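Local coordinates for protein putative esterase (Sulfolobus solfataricus P2, PDB 2RAU) that is a putative esterase or lipase of the alpha/beta-hydrolase type that binds calcium, its substrate not being established, at residues 15-26 with 38-46; 49-57 with 130-141. All coordinates share one frame; numbering follows the deposited sequence. Where two conformers were deposited one is given.

Interaction 1: residues 15-26 with 38-46; sequences ILGNDQLIENIW and ISLHKVNLI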
loop_
_atom_site.group_PDB
_atom_site.type_symbol
_atom_site.label_atom_id
_atom_site.label_comp_id
_atom_site.label_asym_id
_atom_site.label_seq_id
_atom_site.Cartn_x
_atom_site.Cartn_y
_atom_site.Cartn_z
ATOM N N ILE A 15 3.479 15.344 -12.417
ATOM C CA ILE A 15 2.633 14.983 -11.269
ATOM C C ILE A 15 2.077 16.280 -10.669
ATOM O O ILE A 15 2.808 17.241 -10.494
ATOM C CB ILE A 15 3.443 14.144 -10.264
ATOM C CG1 ILE A 15 3.860 12.823 -10.943
ATOM C CG2 ILE A 15 2.669 13.985 -8.963
ATOM C CD1 ILE A 15 4.760 11.878 -10.140
ATOM N N LEU A 16 0.783 16.322 -10.426
ATOM C CA LEU A 16 0.168 17.529 -9.875
ATOM C C LEU A 16 0.876 17.955 -8.609
ATOM O O LEU A 16 1.175 17.128 -7.742
ATOM C CB LEU A 16 -1.320 17.348 -9.625
ATOM C CG LEU A 16 -1.874 16.576 -8.419
ATOM C CD1 LEU A 16 -3.388 16.882 -8.217
ATOM C CD2 LEU A 16 -1.582 15.047 -8.498
ATOM N N GLY A 17 1.194 19.253 -8.549
ATOM C CA GLY A 17 1.880 19.856 -7.412
ATOM C C GLY A 17 3.349 19.537 -7.299
ATOM O O GLY A 17 4.006 19.986 -6.367
ATOM N N ASN A 18 3.868 18.752 -8.246
ATOM C CA ASN A 18 5.242 18.272 -8.197
ATOM C C ASN A 18 5.741 18.221 -9.608
ATOM O O ASN A 18 6.027 17.154 -10.140
ATOM C CB ASN A 18 5.281 16.885 -7.566
ATOM C CG ASN A 18 4.836 16.885 -6.123
ATOM O OD1 ASN A 18 5.663 17.079 -5.251
ATOM N ND2 ASN A 18 3.510 16.725 -5.863
ATOM N N ASP A 19 5.917 19.382 -10.227
ATOM C CA ASP A 19 6.206 19.376 -11.664
ATOM C C ASP A 19 7.664 19.045 -12.070
ATOM O O ASP A 19 7.982 18.989 -13.260
ATOM C CB ASP A 19 5.742 20.675 -12.320
ATOM C CG ASP A 19 6.448 21.868 -11.799
ATOM O OD1 ASP A 19 7.592 21.744 -11.293
ATOM O OD2 ASP A 19 5.829 22.953 -11.867
ATOM N N GLN A 20 8.541 18.835 -11.089
ATOM C CA GLN A 20 9.859 18.292 -11.368
ATOM C C GLN A 20 9.848 16.769 -11.484
ATOM O O GLN A 20 10.861 16.135 -11.865
ATOM C CB GLN A 20 10.841 18.758 -10.285
ATOM C CG GLN A 20 11.215 20.276 -10.475
ATOM C CD GLN A 20 11.434 20.657 -12.004
ATOM O OE1 GLN A 20 10.506 21.158 -12.683
ATOM N NE2 GLN A 20 12.635 20.364 -12.541
ATOM N N LEU A 21 8.722 16.180 -11.125
ATOM C CA LEU A 21 8.552 14.723 -11.152
ATOM C C LEU A 21 7.643 14.304 -12.286
ATOM O O LEU A 21 6.634 14.961 -12.587
ATOM C CB LEU A 21 7.987 14.199 -9.836
ATOM C CG LEU A 21 8.836 14.425 -8.597
ATOM C CD1 LEU A 21 8.084 13.887 -7.385
ATOM C CD2 LEU A 21 10.231 13.814 -8.759
ATOM N N ILE A 22 7.987 13.215 -12.964
ATOM C CA ILE A 22 7.131 12.763 -14.053
ATOM C C ILE A 22 6.712 11.301 -13.821
ATOM O O ILE A 22 7.412 10.518 -13.160
ATOM C CB ILE A 22 7.743 13.073 -15.477
ATOM C CG1 ILE A 22 8.867 12.119 -15.786
ATOM C CG2 ILE A 22 8.194 14.590 -15.611
ATOM C CD1 ILE A 22 8.410 10.825 -16.432
ATOM N N GLU A 23 5.522 10.982 -14.318
ATOM C CA GLU A 23 4.911 9.668 -14.184
ATOM C C GLU A 23 4.709 8.977 -15.534
ATOM O O GLU A 23 4.346 9.589 -16.512
ATOM C CB GLU A 23 3.561 9.853 -13.491
ATOM C CG GLU A 23 2.867 8.582 -13.069
ATOM C CD GLU A 23 1.487 8.795 -12.461
ATOM O OE1 GLU A 23 0.839 9.853 -12.705
ATOM O OE2 GLU A 23 1.032 7.876 -11.755
ATOM N N ASN A 24 4.975 7.671 -15.550
ATOM C CA ASN A 24 4.638 6.791 -16.644
ATOM C C ASN A 24 3.760 5.684 -16.077
ATOM O O ASN A 24 3.958 5.260 -14.956
ATOM C CB ASN A 24 5.897 6.250 -17.302
ATOM C CG ASN A 24 6.604 7.327 -18.117
ATOM O OD1 ASN A 24 6.218 7.586 -19.225
ATOM N ND2 ASN A 24 7.555 8.037 -17.506
ATOM N N ILE A 25 2.761 5.270 -16.834
ATOM C CA ILE A 25 1.883 4.180 -16.426
ATOM C C ILE A 25 1.729 3.184 -17.599
ATOM O O ILE A 25 1.478 3.577 -18.730
ATOM C CB ILE A 25 0.475 4.636 -16.012
ATOM C CG1 ILE A 25 0.522 5.770 -14.975
ATOM C CG2 ILE A 25 -0.305 3.486 -15.483
ATOM C CD1 ILE A 25 -0.832 6.340 -14.621
ATOM N N TRP A 26 1.865 1.910 -17.264
ATOM C CA TRP A 26 1.618 0.817 -18.178
ATOM C C TRP A 26 0.597 -0.083 -17.570
ATOM O O TRP A 26 0.506 -0.223 -16.363
ATOM C CB TRP A 26 2.865 -0.011 -18.416
ATOM C CG TRP A 26 4.020 0.699 -18.996
ATOM C CD1 TRP A 26 4.387 0.730 -20.299
ATOM C CD2 TRP A 26 5.008 1.456 -18.285
ATOM N NE1 TRP A 26 5.544 1.438 -20.449
ATOM C CE2 TRP A 26 5.945 1.906 -19.234
ATOM C CE3 TRP A 26 5.212 1.756 -16.944
ATOM C CZ2 TRP A 26 7.042 2.657 -18.897
ATOM C CZ3 TRP A 26 6.315 2.499 -16.608
ATOM C CH2 TRP A 26 7.220 2.943 -17.586
ATOM N N ILE A 38 -3.699 -5.532 -14.341
ATOM C CA ILE A 38 -2.752 -4.893 -13.384
ATOM C C ILE A 38 -2.100 -3.710 -14.078
ATOM O O ILE A 38 -2.157 -3.593 -15.312
ATOM C CB ILE A 38 -1.695 -5.836 -12.760
ATOM C CG1 ILE A 38 -0.814 -6.460 -13.861
ATOM C CG2 ILE A 38 -2.381 -6.906 -11.959
ATOM C CD1 ILE A 38 0.335 -7.336 -13.320
ATOM N N SER A 39 -1.618 -2.759 -13.295
ATOM C CA SER A 39 -0.875 -1.672 -13.863
ATOM C C SER A 39 0.351 -1.312 -13.040
ATOM O O SER A 39 0.530 -1.755 -11.919
ATOM C CB SER A 39 -1.763 -0.465 -14.226
ATOM O OG SER A 39 -2.808 -0.264 -13.294
ATOM N N LEU A 40 1.234 -0.538 -13.654
ATOM C CA LEU A 40 2.515 -0.219 -13.086
ATOM C C LEU A 40 2.792 1.256 -13.274
ATOM O O LEU A 40 2.587 1.767 -14.372
ATOM C CB LEU A 40 3.590 -1.015 -13.826
ATOM C CG LEU A 40 5.054 -0.791 -13.583
ATOM C CD1 LEU A 40 5.204 -0.964 -12.100
ATOM C CD2 LEU A 40 5.836 -1.863 -14.371
ATOM N N HIS A 41 3.192 1.945 -12.200
ATOM C CA HIS A 41 3.554 3.367 -12.268
ATOM C C HIS A 41 5.019 3.503 -12.037
ATOM O O HIS A 41 5.566 2.843 -11.212
ATOM C CB HIS A 41 2.847 4.210 -11.181
ATOM C CG HIS A 41 1.342 4.139 -11.227
ATOM N ND1 HIS A 41 0.546 5.260 -11.364
ATOM C CD2 HIS A 41 0.497 3.090 -11.110
ATOM C CE1 HIS A 41 -0.725 4.891 -11.381
ATOM N NE2 HIS A 41 -0.788 3.579 -11.208
ATOM N N LYS A 42 5.652 4.385 -12.792
ATOM C CA LYS A 42 7.032 4.774 -12.563
ATOM C C LYS A 42 7.043 6.284 -12.285
ATOM O O LYS A 42 6.348 7.064 -12.964
ATOM C CB LYS A 42 7.899 4.492 -13.798
ATOM C CG LYS A 42 9.391 4.807 -13.622
ATOM C CD LYS A 42 10.129 4.662 -14.913
ATOM C CE LYS A 42 11.609 4.932 -14.770
ATOM N NZ LYS A 42 12.260 4.664 -16.057
ATOM N N VAL A 43 7.812 6.681 -11.279
ATOM C CA VAL A 43 8.037 8.095 -11.000
ATOM C C VAL A 43 9.538 8.372 -10.969
ATOM O O VAL A 43 10.299 7.649 -10.356
ATOM C CB VAL A 43 7.378 8.531 -9.660
ATOM C CG1 VAL A 43 7.620 10.050 -9.320
ATOM C CG2 VAL A 43 5.850 8.168 -9.667
ATOM N N ASN A 44 9.934 9.454 -11.629
ATOM C CA ASN A 44 11.316 9.908 -11.625
ATOM C C ASN A 44 11.365 11.400 -11.858
ATOM O O ASN A 44 10.406 12.008 -12.309
ATOM C CB ASN A 44 12.213 9.147 -12.635
ATOM C CG ASN A 44 11.692 9.175 -14.079
ATOM O OD1 ASN A 44 11.039 8.249 -14.513
ATOM N ND2 ASN A 44 11.985 10.213 -14.797
ATOM N N LEU A 45 12.518 11.965 -11.572
ATOM C CA LEU A 45 12.820 13.342 -11.865
ATOM C C LEU A 45 12.886 13.555 -13.360
ATOM O O LEU A 45 13.275 12.649 -14.100
ATOM C CB LEU A 45 14.207 13.673 -11.318
ATOM C CG LEU A 45 14.406 14.144 -9.910
ATOM C CD1 LEU A 45 15.904 14.266 -9.671
ATOM C CD2 LEU A 45 13.723 15.501 -9.662
ATOM N N ILE A 46 12.496 14.746 -13.807
ATOM C CA ILE A 46 12.632 15.146 -15.192
ATOM C C ILE A 46 14.103 14.919 -15.536
ATOM O O ILE A 46 15.009 15.243 -14.761
ATOM C CB ILE A 46 12.270 16.638 -15.438
ATOM C CG1 ILE A 46 10.774 16.885 -15.370
ATOM C CG2 ILE A 46 12.688 17.076 -16.827
ATOM C CD1 ILE A 46 10.454 18.367 -15.466
HETATM O O HOH W 1 8.472 7.963 -14.825
#
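I15, at the start of the turns that lead into strand 21-26, meets V43 of strand 38-45: the end methyl of I15 presses between the two branches of V43, CD1 lying 3.5 Å from CG1, with the side chains at about a right angle. L21 adds its CB to the same methyl of V43, and A90 and L87 of helix 85-91 cover this patch. The next residue, I22, turns to the other face, where its CG2 meets I46 CG1 at 3.5 Å. W26 lies alongside K42 on that face, CZ3 being 3.8 Å from K42 CB, so the lysine's first methylene sits at the indole edge. The two strands form an antiparallel beta hairpin, in register from L21-L45 to W26-L40, within the large mixed sheet of the alpha/beta-hydrolase fold. I22, N24 and W26 each exchange a pair of backbone bonds with N44, K42 and L40. N24 ND2 donates at 2.8 Å to a water that lies within bonding reach of I22 O and N44 OD1, and N24 OD1 accepts from the backbone N of E12. On the opposite face I25 CG2 covers one side of the H41 ring. E23 stretches out from its backbone (chi1 -171°, CG opposite the N) and runs beside H41; H41 ND1 donates to E23 OE2 at 2.7 Å, the oxygen in the ring plane, while D100 accepts from NE2 and K10 pairs with E23 OE1.

Interaction 2: residues 49-57 with 130-141; sequences GNDAVLILP and IKEVVSFIKRDS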
loop_
_atom_site.group_PDB
_atom_site.type_symbol
_atom_site.label_atom_id
_atom_site.label_comp_id
_atom_site.label_asym_id
_atom_site.label_seq_id
_atom_site.Cartn_x
_atom_site.Cartn_y
_atom_site.Cartn_z
ATOM N N GLY A 49 15.895 9.202 -13.403
ATOM C CA GLY A 49 16.322 8.728 -12.081
ATOM C C GLY A 49 17.247 7.535 -12.264
ATOM O O GLY A 49 17.574 7.143 -13.401
ATOM N N ASN A 50 17.676 6.955 -11.151
ATOM C CA ASN A 50 18.552 5.798 -11.165
ATOM C C ASN A 50 18.102 4.699 -10.233
ATOM O O ASN A 50 17.309 4.911 -9.339
ATOM C CB ASN A 50 19.979 6.203 -10.832
ATOM C CG ASN A 50 20.637 6.950 -11.968
ATOM O OD1 ASN A 50 20.864 8.140 -11.851
ATOM N ND2 ASN A 50 20.898 6.273 -13.088
ATOM N N ASP A 51 18.616 3.504 -10.502
ATOM C CA ASP A 51 18.337 2.302 -9.724
ATOM C C ASP A 51 16.878 1.934 -9.860
ATOM O O ASP A 51 16.241 2.292 -10.860
ATOM C CB ASP A 51 18.727 2.468 -8.269
ATOM C CG ASP A 51 19.266 1.189 -7.662
ATOM O OD1 ASP A 51 18.605 0.112 -7.674
ATOM O OD2 ASP A 51 20.384 1.273 -7.143
ATOM N N ALA A 52 16.373 1.202 -8.870
ATOM C CA ALA A 52 14.983 0.746 -8.898
ATOM C C ALA A 52 14.470 0.378 -7.507
ATOM O O ALA A 52 15.055 -0.467 -6.820
ATOM C CB ALA A 52 14.832 -0.446 -9.872
ATOM N N VAL A 53 13.385 1.045 -7.101
ATOM C CA VAL A 53 12.626 0.727 -5.894
ATOM C C VAL A 53 11.203 0.451 -6.301
ATOM O O VAL A 53 10.599 1.296 -6.941
ATOM C CB VAL A 53 12.610 1.902 -4.889
ATOM C CG1 VAL A 53 11.893 1.482 -3.662
ATOM C CG2 VAL A 53 14.071 2.351 -4.584
ATOM N N LEU A 54 10.675 -0.709 -5.920
ATOM C CA LEU A 54 9.271 -1.039 -6.145
ATOM C C LEU A 54 8.563 -1.047 -4.783
ATOM O O LEU A 54 9.002 -1.720 -3.822
ATOM C CB LEU A 54 9.099 -2.405 -6.837
ATOM C CG LEU A 54 7.698 -3.043 -6.875
ATOM C CD1 LEU A 54 6.744 -2.131 -7.712
ATOM C CD2 LEU A 54 7.784 -4.478 -7.387
ATOM N N ILE A 55 7.459 -0.318 -4.712
ATOM C CA ILE A 55 6.643 -0.249 -3.483
ATOM C C ILE A 55 5.306 -0.927 -3.675
ATOM O O ILE A 55 4.545 -0.583 -4.550
ATOM C CB ILE A 55 6.498 1.223 -2.982
ATOM C CG1 ILE A 55 7.896 1.902 -2.990
ATOM C CG2 ILE A 55 5.812 1.255 -1.557
ATOM C CD1 ILE A 55 7.998 3.289 -2.375
ATOM N N LEU A 56 5.057 -1.921 -2.838
ATOM C CA LEU A 56 3.837 -2.700 -2.824
ATOM C C LEU A 56 2.798 -2.074 -1.886
ATOM O O LEU A 56 3.046 -1.932 -0.694
ATOM C CB LEU A 56 4.177 -4.123 -2.393
ATOM C CG LEU A 56 5.173 -4.951 -3.250
ATOM C CD1 LEU A 56 5.288 -6.372 -2.751
ATOM C CD2 LEU A 56 4.803 -4.885 -4.772
ATOM N N PRO A 57 1.649 -1.651 -2.426
ATOM C CA PRO A 57 0.648 -1.099 -1.533
ATOM C C PRO A 57 0.024 -2.112 -0.597
ATOM O O PRO A 57 0.139 -3.300 -0.812
ATOM C CB PRO A 57 -0.431 -0.576 -2.486
ATOM C CG PRO A 57 0.284 -0.473 -3.842
ATOM C CD PRO A 57 1.231 -1.588 -3.840
ATOM N N ILE A 130 3.108 -9.386 -9.116
ATOM C CA ILE A 130 4.320 -8.717 -8.698
ATOM C C ILE A 130 5.525 -9.155 -9.601
ATOM O O ILE A 130 6.353 -8.321 -9.981
ATOM C CB ILE A 130 4.614 -8.972 -7.204
ATOM C CG1 ILE A 130 3.451 -8.411 -6.318
ATOM C CG2 ILE A 130 5.924 -8.301 -6.806
ATOM C CD1 ILE A 130 3.483 -8.900 -4.812
ATOM N N LYS A 131 5.631 -10.452 -9.901
ATOM C CA LYS A 131 6.678 -10.962 -10.783
ATOM C C LYS A 131 6.705 -10.290 -12.181
ATOM O O LYS A 131 7.783 -9.933 -12.703
ATOM C CB LYS A 131 6.607 -12.501 -10.899
ATOM C CG LYS A 131 7.584 -13.136 -11.914
ATOM C CD LYS A 131 9.080 -12.812 -11.762
ATOM C CE LYS A 131 9.889 -13.890 -11.108
ATOM N NZ LYS A 131 11.347 -13.560 -11.104
ATOM N N GLU A 132 5.539 -10.137 -12.791
ATOM C CA GLU A 132 5.439 -9.437 -14.068
ATOM C C GLU A 132 5.965 -8.012 -13.972
ATOM O O GLU A 132 6.597 -7.514 -14.911
ATOM C CB GLU A 132 3.991 -9.409 -14.570
ATOM C CG GLU A 132 3.384 -10.686 -15.012
ATOM C CD GLU A 132 4.173 -11.397 -16.096
ATOM O OE1 GLU A 132 4.724 -10.765 -17.004
ATOM O OE2 GLU A 132 4.255 -12.613 -15.988
ATOM N N VAL A 133 5.650 -7.323 -12.877
ATOM C CA VAL A 133 6.122 -5.950 -12.674
ATOM C C VAL A 133 7.667 -5.943 -12.481
ATOM O O VAL A 133 8.375 -5.113 -13.050
ATOM C CB VAL A 133 5.385 -5.308 -11.488
ATOM C CG1 VAL A 133 6.135 -4.143 -10.938
ATOM C CG2 VAL A 133 3.912 -4.982 -11.876
ATOM N N VAL A 134 8.182 -6.850 -11.657
ATOM C CA VAL A 134 9.620 -6.924 -11.403
ATOM C C VAL A 134 10.415 -7.188 -12.686
ATOM O O VAL A 134 11.436 -6.557 -12.914
ATOM C CB VAL A 134 9.955 -8.000 -10.296
ATOM C CG1 VAL A 134 11.467 -8.323 -10.260
ATOM C CG2 VAL A 134 9.390 -7.545 -8.906
ATOM N N SER A 135 9.936 -8.111 -13.508
ATOM C CA SER A 135 10.585 -8.430 -14.776
ATOM C C SER A 135 10.648 -7.183 -15.674
ATOM O O SER A 135 11.673 -6.885 -16.293
ATOM C CB SER A 135 9.834 -9.565 -15.469
ATOM O OG SER A 135 9.872 -10.748 -14.685
ATOM N N PHE A 136 9.542 -6.454 -15.749
ATOM C CA PHE A 136 9.481 -5.222 -16.528
ATOM C C PHE A 136 10.473 -4.171 -15.998
ATOM O O PHE A 136 11.185 -3.463 -16.771
ATOM C CB PHE A 136 8.068 -4.637 -16.452
ATOM C CG PHE A 136 7.889 -3.372 -17.246
ATOM C CD1 PHE A 136 8.161 -2.134 -16.685
ATOM C CD2 PHE A 136 7.534 -3.428 -18.568
ATOM C CE1 PHE A 136 8.038 -0.961 -17.433
ATOM C CE2 PHE A 136 7.412 -2.257 -19.309
ATOM C CZ PHE A 136 7.653 -1.037 -18.729
ATOM N N ILE A 137 10.478 -4.023 -14.673
ATOM C CA ILE A 137 11.375 -3.074 -14.007
ATOM C C ILE A 137 12.833 -3.343 -14.300
ATOM O O ILE A 137 13.618 -2.410 -14.464
ATOM C CB ILE A 137 11.131 -3.081 -12.477
ATOM C CG1 ILE A 137 9.774 -2.457 -12.166
ATOM C CG2 ILE A 137 12.204 -2.305 -11.722
ATOM C CD1 ILE A 137 9.421 -2.445 -10.659
ATOM N N LYS A 138 13.221 -4.611 -14.288
ATOM C CA LYS A 138 14.607 -4.965 -14.544
ATOM C C LYS A 138 15.058 -4.448 -15.904
ATOM O O LYS A 138 16.165 -3.900 -16.042
ATOM C CB LYS A 138 14.813 -6.474 -14.453
ATOM C CG LYS A 138 14.670 -7.071 -13.085
ATOM C CD LYS A 138 15.142 -8.526 -13.169
ATOM C CE LYS A 138 15.028 -9.201 -11.865
ATOM N NZ LYS A 138 15.897 -10.398 -11.825
ATOM N N ARG A 139 14.210 -4.627 -16.912
ATOM C CA ARG A 139 14.504 -4.159 -18.234
ATOM C C ARG A 139 14.409 -2.634 -18.346
ATOM O O ARG A 139 15.272 -1.998 -18.977
ATOM C CB ARG A 139 13.577 -4.825 -19.259
ATOM C CG ARG A 139 13.988 -4.495 -20.680
ATOM C CD ARG A 139 13.142 -5.193 -21.703
ATOM N NE ARG A 139 13.746 -5.035 -23.024
ATOM C CZ ARG A 139 13.069 -4.875 -24.155
ATOM N NH1 ARG A 139 11.742 -4.775 -24.151
ATOM N NH2 ARG A 139 13.717 -4.756 -25.291
ATOM N N ASP A 140 13.363 -2.050 -17.791
ATOM C CA ASP A 140 13.221 -0.607 -17.820
ATOM C C ASP A 140 14.346 0.188 -17.096
ATOM O O ASP A 140 14.819 1.188 -17.609
ATOM C CB ASP A 140 11.892 -0.221 -17.209
ATOM C CG ASP A 140 11.581 1.265 -17.373
ATOM O OD1 ASP A 140 11.353 1.660 -18.528
ATOM O OD2 ASP A 140 11.576 2.008 -16.373
ATOM N N SER A 141 14.734 -0.267 -15.909
ATOM C CA SER A 141 15.727 0.398 -15.069
ATOM C C SER A 141 17.144 -0.064 -15.313
ATOM O O SER A 141 18.118 0.587 -14.918
ATOM C CB SER A 141 15.416 0.066 -13.637
ATOM O OG SER A 141 15.661 -1.275 -13.367
#
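L54 holds its CG anti to the backbone N (chi1 167°), a torsion that carries both of its methyls down among the side chains of helix 130-141, whereas L56 sets CG beside its backbone N (chi1 -60°) and thereby brings an isobutyl end that starts off obliquely closer to I130. The fork of L54 straddles V133: CD1 and CD2 are each 3.9 Å from V133 CG1. Beyond it, L54 CD2 also touches V134 CG2 at 3.8 Å, the two side chains crossing at about a right angle. I137 comes in against the base of the leucine, its CD1 3.8 Å from L54 CB. Two turns nearer the N-terminus, I130 lies across L56, and the two CD1 methyls meet at 3.7 Å. At the other end A52 CB, a single methyl, rests against I137 CG2 at 3.7 Å and against S141. The serine is the polar member of this row. S141 OG bonds back to I137 O at 2.6 Å, on the face of that carbonyl opposite the one used by S141 N, so one oxygen takes two donors from the same residue. The contact between strand and helix is essentially van der Waals packing, with S141 as its one polar side chain: A52 and L54 point at the helix and L56 bends over to it, meeting the side made by I130, V133, V134, I137 and S141, and the axes are nearly antiparallel, 9.7 Å apart. D51, where the chain turns into the strand, pairs with K171. Strand 52-56 runs parallel between strands 94-100 and 146-151; I146 and Y97 from these neighbours also touch I137, and helix 153-169 flanks the helix through Y161, which meets I130 and V134, while its A157 touches L56.

How the interactions relate
Interaction 1 closes before interaction 2 opens along the chain, and their centres lie 14 Å apart on the same side of the molecule. Strands 37-45 and 52-56 follow one another in sequence but are not neighbours in the mixed sheet: strand 94-100 runs between them, antiparallel to the first and parallel to the second. Helix 123-141 spans both. It packs on strand 52-56 and also reaches the hairpin, where F136 meets W26 and L40, V133 touches L40, and K42 NZ forms a 2.8 Å salt bridge with D140 OD2. The helix thus ties the antiparallel edge region to the parallel core, and its C-terminal end leads directly into the calcium site at G142 and E144.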